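Carbohydrate binding family 6 (Clostridium thermocellum, PDB 5A8D) probably hydrolyses alpha-L-arabinofuranosidic linkages in arabinose-containing carbohydrates, as a family 43 glycoside hydrolase with the five-bladed beta-propeller fold of that family. Local coordinates at residues A[52-57]-A[102-107]; A[37-42]-A[264-269]; A[235-240]-A[254-259]. All coordinates share one frame; numbering follows the deposited sequence.

Contact 1: A[52-57]-A[102-107]; sequences YCSHDS and WAPSIV
The indole N-H of Trp102 donates to the carboxylate of Asp56, NE1 to OD2 at 2.9 Å and 162° at the hydrogen. The acceptor lies nearly in the indole plane, at the ring edge, and it offers its anti lone pair, the one turned away from OD1. CG of Asp56 stands anti to the backbone N (chi1 -173°), which carries the carboxylate across to the tryptophan. The second oxygen, Asp56 OD1, takes the hydroxyl of Ser57 (Ser57 OG to Asp56 OD1 2.8 Å) from above the carboxylate plane. Further along, CB of Ser54 packs on CA of Trp102 at 3.7 Å and on CD of Pro104 at 4.0 Å, while its OG is bonded to the backbone N of Asp39. The far end packs through carbon atoms: Tyr52 and Ile106 cross at about a right angle, with CD1 of the tyrosine ring 3.8 Å from CG2 of the isoleucine. The phenol oxygen bonds separately to Pro132 O. Strands 52-55 and 104-107 approach to 7.6 Å between axes, too far for backbone pairing; they belong to adjacent blades of the propeller, and side chains fill the seam. A glycerol, probably from the crystallisation liquor, bonds to Ile106 N and Ser105 OG. With each oxygen of the buried Asp56 carboxylate receiving a neutral donor, its negative charge is probably stabilised, and the bond favours this rotation of the indole.

Contact 2: A[37-42]-A[264-269]; sequences TADPAA and SNNNHH
From Thr37 to Pro40 the chain runs almost parallel to 264-269, 4° apart end to end, with CA of Asp39 5.6 Å from CA of His268, and the bonds that cross directly come from a side chain. Asn266 supplies them. Its CG lies anti to the backbone N (chi1 -170°), sending the amide over to the other segment, where Asn266 ND2 donates to Thr37 OG1 and to Ala38 O, each at 2.9 Å. Both acceptors lie close to the amide plane, although the approach to Ala38 O is from above that carbonyl's own plane. At the other end of the amide, Asn266 OD1 accepts from His268 N at 3.0 Å, closing an Asx turn, and from His268 ND1 at 2.7 Å; the two donors arrive from opposite faces. Asp39 lies alongside His268, its CG over one face of the imidazole, whose NE2 bonds to Asp162. CD of Pro40 rests 3.6 Å from His268 O, and one water lies 2.9 Å from Pro40 O and 2.8 Å from His269 O. The contact joins the first and last blades of the propeller, and beside it Asn265 bonds to Pro319 of the second subunit. Two donated and two accepted bonds define which end of the Asn266 amide is nitrogen, so its flip is fixed and the Asx turn is tied to the Thr37 hydroxyl and the Ala38 carbonyl.

Contact 3: A[235-240]-A[254-259]; sequences SKIEYM and VILPQP
A classic beta bulge interrupts the antiparallel hairpin of strands 237-242 and 250-256, the third and fourth strands of one propeller blade. Its evidence is the carbonyl of Ile237, whose O accepts from two successive amides, Ile255 N at 2.8 Å and Leu256 N at 3.3 Å, so that one residue faces two. Ile237 N returns a bond to Leu256 O at 3.1 Å, completing a hydrogen-bonded pair; the register then slips by one, and Glu238 pairs with Val254 in a non-hydrogen-bonded pair. Side chains follow this register. Ile237 and Leu256 run alongside each other in the same direction, CD1 to CD1 3.8 Å. Ile255, at the bulge, crosses Tyr239 at about a right angle, its CG1 3.6 Å from ring atom CD1; the tyrosine's CG sits between the backbone N and the carbonyl carbon (chi1 79°), which stands the ring beside that isoleucine. On the face opposite Ile237 and Leu256, CG2 of Val254 meets CD of Glu238 at 4.0 Å. Lys236, just before strand 237-242, lays its CB 3.6 Å from Leu256 O. An outer shell holds these groups: Glu238 forms a salt bridge with Arg208 and bonds to Tyr251 and Ser228, Tyr239 OH bonds to Ile314 N, and Leu256 packs on Val280 and Tyr282 of the next blade. The last torsion of Lys236 swings NZ back to bond with Ala234 O.

Overall arrangement
Contacts 1 and 2 lie near the middle of the propeller and share the first blade: strands 40-45 and 48-55 are neighbours in its sheet, linked by Tyr52 O to Ala41 N at 2.8 Å. Contact 1 joins that blade to the second, contact 2 to the last. Contact 3, about 21 Å from contact 1 between centres, stays within one blade farther out. All three are mainly buried; contact 3 alone has exposed residues, Val254 and Pro257, at its margin. Asn267 couples it to contact 2 through Gln258 and Ser235. The chemistry changes accordingly: a single indole-carboxylate bond and apolar packing between blades at contact 1, amide-mediated bonds at contact 2, and backbone pairing with aliphatic packing at contact 3.

Contact 1: A[52-57]-A[102-107]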
loop_
_atom_site.group_PDB
_atom_site.type_symbol
_atom_site.label_atom_id
_atom_site.label_comp_id
_atom_site.label_asym_id
_atom_site.label_seq_id
_atom_site.Cartn_x
_atom_site.Cartn_y
_atom_site.Cartn_z
ATOM N N TYR A 52 1.771 5.611 65.429
ATOM C CA TYR A 52 0.601 5.146 66.146
ATOM C C TYR A 52 0.189 3.809 65.545
ATOM O O TYR A 52 0.244 3.669 64.317
ATOM C CB TYR A 52 -0.553 6.135 66.015
ATOM C CG TYR A 52 -0.209 7.505 66.539
ATOM C CD1 TYR A 52 0.587 8.377 65.785
ATOM C CD2 TYR A 52 -0.656 7.918 67.793
ATOM C CE1 TYR A 52 0.948 9.596 66.279
ATOM C CE2 TYR A 52 -0.282 9.152 68.291
ATOM C CZ TYR A 52 0.477 9.994 67.509
ATOM O OH TYR A 52 0.846 11.215 68.013
ATOM N N CYS A 53 -0.271 2.864 66.370
ATOM C CA CYS A 53 -0.805 1.594 65.845
ATOM C C CYS A 53 -2.082 1.190 66.544
ATOM O O CYS A 53 -2.181 1.322 67.746
ATOM C CB CYS A 53 0.161 0.471 66.043
ATOM S SG CYS A 53 1.489 0.521 64.823
ATOM N N SER A 54 -3.071 0.710 65.784
ATOM C CA SER A 54 -4.221 0.075 66.383
ATOM C C SER A 54 -3.858 -1.326 66.857
ATOM O O SER A 54 -3.001 -2.008 66.294
ATOM C CB SER A 54 -5.444 -0.011 65.435
ATOM O OG SER A 54 -5.111 -0.705 64.240
ATOM N N HIS A 55 -4.555 -1.731 67.919
ATOM C CA HIS A 55 -4.491 -3.096 68.462
ATOM C C HIS A 55 -5.903 -3.512 68.792
ATOM O O HIS A 55 -6.761 -2.679 69.167
ATOM C CB HIS A 55 -3.579 -3.191 69.696
ATOM C CG HIS A 55 -2.198 -2.721 69.414
ATOM N ND1 HIS A 55 -1.300 -3.459 68.673
ATOM C CD2 HIS A 55 -1.595 -1.529 69.660
ATOM C CE1 HIS A 55 -0.192 -2.755 68.501
ATOM N NE2 HIS A 55 -0.350 -1.585 69.092
ATOM N N ASP A 56 -6.204 -4.795 68.605
ATOM C CA ASP A 56 -7.522 -5.209 69.007
ATOM C C ASP A 56 -7.409 -6.508 69.829
ATOM O O ASP A 56 -7.566 -6.474 71.072
ATOM C CB ASP A 56 -8.435 -5.210 67.782
ATOM C CG ASP A 56 -9.901 -5.462 68.138
ATOM O OD1 ASP A 56 -10.132 -6.160 69.151
ATOM O OD2 ASP A 56 -10.790 -4.997 67.385
ATOM N N SER A 57 -7.064 -7.599 69.175
ATOM C CA SER A 57 -6.979 -8.913 69.849
ATOM C C SER A 57 -5.767 -9.643 69.240
ATOM O O SER A 57 -4.888 -8.952 68.726
ATOM C CB SER A 57 -8.312 -9.678 69.693
ATOM O OG SER A 57 -9.493 -8.864 69.723
ATOM N N TRP A 102 -9.754 0.983 65.045
ATOM C CA TRP A 102 -8.866 0.510 64.041
ATOM C C TRP A 102 -8.329 1.701 63.231
ATOM O O TRP A 102 -8.865 2.810 63.264
ATOM C CB TRP A 102 -9.590 -0.404 63.059
ATOM C CG TRP A 102 -10.146 -1.658 63.603
ATOM C CD1 TRP A 102 -9.857 -2.248 64.791
ATOM C CD2 TRP A 102 -11.076 -2.527 62.941
ATOM N NE1 TRP A 102 -10.527 -3.451 64.911
ATOM C CE2 TRP A 102 -11.307 -3.624 63.800
ATOM C CE3 TRP A 102 -11.731 -2.474 61.706
ATOM C CZ2 TRP A 102 -12.181 -4.660 63.468
ATOM C CZ3 TRP A 102 -12.597 -3.476 61.387
ATOM C CH2 TRP A 102 -12.827 -4.548 62.254
ATOM N N ALA A 103 -7.268 1.432 62.488
ATOM C CA ALA A 103 -6.877 2.240 61.343
ATOM C C ALA A 103 -6.772 3.731 61.668
ATOM O O ALA A 103 -7.490 4.566 61.100
ATOM C CB ALA A 103 -7.839 1.972 60.174
ATOM N N PRO A 104 -5.851 4.071 62.573
ATOM C CA PRO A 104 -5.693 5.494 62.896
ATOM C C PRO A 104 -5.225 6.352 61.735
ATOM O O PRO A 104 -4.511 5.882 60.824
ATOM C CB PRO A 104 -4.625 5.471 63.975
ATOM C CG PRO A 104 -3.845 4.226 63.754
ATOM C CD PRO A 104 -4.869 3.249 63.264
ATOM N N SER A 105 -5.592 7.625 61.828
ATOM C CA SER A 105 -5.061 8.677 61.016
ATOM C C SER A 105 -4.808 9.801 61.973
ATOM O O SER A 105 -5.687 10.153 62.772
ATOM C CB SER A 105 -6.079 9.105 59.949
ATOM O OG SER A 105 -5.519 10.099 59.062
ATOM N N ILE A 106 -3.655 10.428 61.880
ATOM C CA ILE A 106 -3.267 11.481 62.836
ATOM C C ILE A 106 -2.856 12.782 62.105
ATOM O O ILE A 106 -2.105 12.715 61.176
ATOM C CB ILE A 106 -2.118 10.993 63.764
ATOM C CG1 ILE A 106 -1.633 12.063 64.738
ATOM C CG2 ILE A 106 -0.945 10.439 62.983
ATOM C CD1 ILE A 106 -2.494 12.177 65.929
ATOM N N VAL A 107 -3.359 13.912 62.585
ATOM C CA VAL A 107 -3.048 15.239 62.058
ATOM C C VAL A 107 -2.788 16.154 63.223
ATOM O O VAL A 107 -3.505 16.136 64.220
ATOM C CB VAL A 107 -4.313 15.775 61.273
ATOM C CG1 VAL A 107 -4.055 17.139 60.702
ATOM C CG2 VAL A 107 -4.625 14.783 60.148
#

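Contact 2: A[37-42]-A[264-269]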
loop_
_atom_site.group_PDB
_atom_site.type_symbol
_atom_site.label_atom_id
_atom_site.label_comp_id
_atom_site.label_asym_id
_atom_site.label_seq_id
_atom_site.Cartn_x
_atom_site.Cartn_y
_atom_site.Cartn_z
ATOM N N THR A 37 -4.361 -7.571 63.668
ATOM C CA THR A 37 -3.222 -6.929 63.050
ATOM C C THR A 37 -3.091 -5.559 63.670
ATOM O O THR A 37 -3.834 -5.227 64.611
ATOM C CB THR A 37 -3.390 -6.890 61.533
ATOM O OG1 THR A 37 -2.138 -6.566 60.890
ATOM C CG2 THR A 37 -4.503 -5.908 61.120
ATOM N N ALA A 38 -2.150 -4.791 63.172
ATOM C CA ALA A 38 -1.889 -3.470 63.662
ATOM C C ALA A 38 -1.859 -2.533 62.469
ATOM O O ALA A 38 -1.107 -2.756 61.517
ATOM C CB ALA A 38 -0.581 -3.441 64.434
ATOM N N ASP A 39 -2.678 -1.496 62.510
ATOM C CA ASP A 39 -2.701 -0.514 61.432
ATOM C C ASP A 39 -1.895 0.732 61.874
ATOM O O ASP A 39 -2.217 1.274 62.907
ATOM C CB ASP A 39 -4.131 -0.062 61.190
ATOM C CG ASP A 39 -5.063 -1.155 60.736
ATOM O OD1 ASP A 39 -4.614 -2.134 60.112
ATOM O OD2 ASP A 39 -6.263 -1.022 61.066
ATOM N N PRO A 40 -0.906 1.180 61.106
ATOM C CA PRO A 40 -0.068 2.282 61.535
ATOM C C PRO A 40 -0.455 3.625 61.006
ATOM O O PRO A 40 -1.153 3.752 59.982
ATOM C CB PRO A 40 1.287 1.915 60.966
ATOM C CG PRO A 40 0.974 1.204 59.698
ATOM C CD PRO A 40 -0.306 0.491 59.937
ATOM N N ALA A 41 -0.015 4.668 61.706
ATOM C CA ALA A 41 -0.153 6.044 61.259
ATOM C C ALA A 41 1.054 6.804 61.786
ATOM O O ALA A 41 1.703 6.326 62.689
ATOM C CB ALA A 41 -1.436 6.675 61.815
ATOM N N ALA A 42 1.358 7.968 61.220
ATOM C CA ALA A 42 2.517 8.711 61.613
ATOM C C ALA A 42 2.338 10.212 61.536
ATOM O O ALA A 42 1.678 10.734 60.615
ATOM C CB ALA A 42 3.714 8.341 60.724
ATOM N N SER A 264 -1.766 -9.659 57.105
ATOM C CA SER A 264 -3.172 -10.154 57.021
ATOM C C SER A 264 -4.256 -9.170 56.526
ATOM O O SER A 264 -4.921 -8.468 57.319
ATOM C CB SER A 264 -3.549 -10.760 58.372
ATOM O OG SER A 264 -3.167 -9.900 59.434
ATOM N N ASN A 265 -4.455 -9.178 55.202
ATOM C CA ASN A 265 -5.284 -8.194 54.480
ATOM C C ASN A 265 -5.025 -6.792 55.031
ATOM O O ASN A 265 -5.981 -6.034 55.369
ATOM C CB ASN A 265 -6.775 -8.538 54.513
ATOM C CG ASN A 265 -7.068 -9.961 54.024
ATOM O OD1 ASN A 265 -6.165 -10.695 53.544
ATOM N ND2 ASN A 265 -8.334 -10.369 54.156
ATOM N N ASN A 266 -3.723 -6.495 55.156
ATOM C CA ASN A 266 -3.260 -5.251 55.783
ATOM C C ASN A 266 -2.082 -4.520 55.104
ATOM O O ASN A 266 -0.899 -4.652 55.452
ATOM C CB ASN A 266 -2.974 -5.442 57.276
ATOM C CG ASN A 266 -2.721 -4.109 57.983
ATOM O OD1 ASN A 266 -2.985 -3.045 57.424
ATOM N ND2 ASN A 266 -2.240 -4.164 59.205
ATOM N N ASN A 267 -2.472 -3.627 54.213
ATOM C CA ASN A 267 -1.578 -2.660 53.587
ATOM C C ASN A 267 -1.869 -1.247 54.038
ATOM O O ASN A 267 -1.674 -0.262 53.266
ATOM C CB ASN A 267 -1.657 -2.823 52.053
ATOM C CG ASN A 267 -0.702 -3.859 51.543
ATOM O OD1 ASN A 267 0.418 -3.969 52.018
ATOM N ND2 ASN A 267 -1.119 -4.636 50.590
ATOM N N HIS A 268 -2.330 -1.098 55.291
ATOM C CA HIS A 268 -2.441 0.209 55.899
ATOM C C HIS A 268 -1.057 0.783 56.066
ATOM O O HIS A 268 -0.109 0.087 56.355
ATOM C CB HIS A 268 -3.239 0.188 57.212
ATOM C CG HIS A 268 -4.653 -0.159 56.953
ATOM N ND1 HIS A 268 -5.086 -1.458 56.860
ATOM C CD2 HIS A 268 -5.687 0.621 56.569
ATOM C CE1 HIS A 268 -6.358 -1.459 56.506
ATOM N NE2 HIS A 268 -6.730 -0.216 56.293
ATOM N N HIS A 269 -0.956 2.073 55.801
ATOM C CA HIS A 269 0.391 2.699 55.645
ATOM C C HIS A 269 0.305 4.179 55.880
ATOM O O HIS A 269 -0.790 4.773 55.847
ATOM C CB HIS A 269 0.963 2.444 54.229
ATOM C CG HIS A 269 0.154 3.061 53.130
ATOM N ND1 HIS A 269 -1.048 2.543 52.714
ATOM C CD2 HIS A 269 0.348 4.188 52.400
ATOM C CE1 HIS A 269 -1.578 3.337 51.796
ATOM N NE2 HIS A 269 -0.758 4.354 51.601
HETATM O O HOH W 1 -1.864 5.842 58.150
#

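Contact 3: A[235-240]-A[254-259]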
loop_
_atom_site.group_PDB
_atom_site.type_symbol
_atom_site.label_atom_id
_atom_site.label_comp_id
_atom_site.label_asym_id
_atom_site.label_seq_id
_atom_site.Cartn_x
_atom_site.Cartn_y
_atom_site.Cartn_z
ATOM N N SER A 235 -2.467 -8.212 47.197
ATOM C CA SER A 235 -2.739 -6.789 47.433
ATOM C C SER A 235 -1.395 -6.084 47.565
ATOM O O SER A 235 -0.492 -6.619 48.216
ATOM C CB SER A 235 -3.562 -6.663 48.733
ATOM O OG SER A 235 -3.657 -5.353 49.186
ATOM N N LYS A 236 -1.285 -4.898 46.967
ATOM C CA LYS A 236 -0.097 -4.076 47.053
ATOM C C LYS A 236 -0.410 -2.701 47.434
ATOM O O LYS A 236 -1.572 -2.285 47.394
ATOM C CB LYS A 236 0.577 -4.064 45.663
ATOM C CG LYS A 236 0.864 -5.437 45.089
ATOM C CD LYS A 236 1.408 -5.381 43.656
ATOM C CE LYS A 236 1.583 -6.789 43.092
ATOM N NZ LYS A 236 0.262 -7.481 42.804
ATOM N N ILE A 237 0.604 -1.920 47.808
ATOM C CA ILE A 237 0.343 -0.485 48.011
ATOM C C ILE A 237 0.635 0.214 46.652
ATOM O O ILE A 237 1.740 0.095 46.128
ATOM C CB ILE A 237 1.213 0.111 49.141
ATOM C CG1 ILE A 237 0.868 -0.500 50.516
ATOM C CG2 ILE A 237 1.006 1.605 49.186
ATOM C CD1 ILE A 237 1.774 -0.026 51.646
ATOM N N GLU A 238 -0.364 0.867 46.093
ATOM C CA GLU A 238 -0.318 1.461 44.764
ATOM C C GLU A 238 -0.728 2.914 44.872
ATOM O O GLU A 238 -1.087 3.385 45.946
ATOM C CB GLU A 238 -1.221 0.691 43.795
ATOM C CG GLU A 238 -0.891 -0.803 43.801
ATOM C CD GLU A 238 -1.473 -1.600 42.665
ATOM O OE1 GLU A 238 -1.714 -1.051 41.610
ATOM O OE2 GLU A 238 -1.622 -2.844 42.818
ATOM N N TYR A 239 -0.588 3.670 43.777
ATOM C CA TYR A 239 -0.874 5.092 43.848
ATOM C C TYR A 239 -1.258 5.721 42.507
ATOM O O TYR A 239 -0.937 5.211 41.422
ATOM C CB TYR A 239 0.271 5.875 44.501
ATOM C CG TYR A 239 1.457 6.165 43.585
ATOM C CD1 TYR A 239 2.261 5.153 43.086
ATOM C CD2 TYR A 239 1.762 7.474 43.188
ATOM C CE1 TYR A 239 3.311 5.431 42.217
ATOM C CE2 TYR A 239 2.790 7.751 42.332
ATOM C CZ TYR A 239 3.586 6.768 41.866
ATOM O OH TYR A 239 4.640 6.962 41.003
ATOM N N MET A 240 -1.885 6.876 42.671
ATOM C CA MET A 240 -2.256 7.790 41.622
ATOM C C MET A 240 -1.737 9.174 41.983
ATOM O O MET A 240 -1.515 9.474 43.153
ATOM C CB MET A 240 -3.781 7.881 41.507
ATOM C CG MET A 240 -4.512 6.545 41.468
ATOM S SD MET A 240 -6.234 6.780 40.940
ATOM C CE MET A 240 -6.912 7.642 42.294
ATOM N N VAL A 254 2.907 0.872 41.383
ATOM C CA VAL A 254 3.068 0.220 42.677
ATOM C C VAL A 254 4.118 0.951 43.470
ATOM O O VAL A 254 5.205 1.291 42.917
ATOM C CB VAL A 254 3.460 -1.235 42.467
ATOM C CG1 VAL A 254 3.753 -1.927 43.796
ATOM C CG2 VAL A 254 2.354 -1.946 41.728
ATOM N N ILE A 255 3.827 1.238 44.737
ATOM C CA ILE A 255 4.833 1.809 45.650
ATOM C C ILE A 255 5.642 0.639 46.214
ATOM O O ILE A 255 6.865 0.668 46.149
ATOM C CB ILE A 255 4.229 2.634 46.807
ATOM C CG1 ILE A 255 3.412 3.798 46.266
ATOM C CG2 ILE A 255 5.334 3.098 47.786
ATOM C CD1 ILE A 255 2.909 4.760 47.278
ATOM N N LEU A 256 4.931 -0.357 46.751
ATOM C CA LEU A 256 5.472 -1.469 47.547
ATOM C C LEU A 256 4.765 -2.744 47.128
ATOM O O LEU A 256 3.514 -2.930 47.449
ATOM C CB LEU A 256 5.184 -1.274 49.046
ATOM C CG LEU A 256 6.204 -0.544 49.893
ATOM C CD1 LEU A 256 5.563 -0.120 51.191
ATOM C CD2 LEU A 256 7.404 -1.408 50.172
ATOM N N PRO A 257 5.505 -3.591 46.407
ATOM C CA PRO A 257 4.999 -4.928 46.079
ATOM C C PRO A 257 4.966 -5.825 47.318
ATOM O O PRO A 257 3.950 -6.484 47.565
ATOM C CB PRO A 257 6.012 -5.446 45.047
ATOM C CG PRO A 257 7.281 -4.732 45.353
ATOM C CD PRO A 257 6.906 -3.400 45.951
ATOM N N GLN A 258 6.052 -5.793 48.099
ATOM C CA GLN A 258 6.300 -6.719 49.199
ATOM C C GLN A 258 6.187 -8.179 48.737
ATOM O O GLN A 258 5.115 -8.772 48.828
ATOM C CB GLN A 258 5.341 -6.458 50.371
ATOM C CG GLN A 258 5.225 -5.012 50.845
ATOM C CD GLN A 258 3.892 -4.768 51.525
ATOM O OE1 GLN A 258 3.821 -4.721 52.748
ATOM N NE2 GLN A 258 2.816 -4.668 50.729
ATOM N N PRO A 259 7.275 -8.743 48.182
ATOM C CA PRO A 259 7.277 -10.200 48.046
ATOM C C PRO A 259 7.312 -10.862 49.448
ATOM O O PRO A 259 8.191 -10.498 50.230
ATOM C CB PRO A 259 8.563 -10.476 47.247
ATOM C CG PRO A 259 8.817 -9.213 46.490
ATOM C CD PRO A 259 8.352 -8.109 47.396
#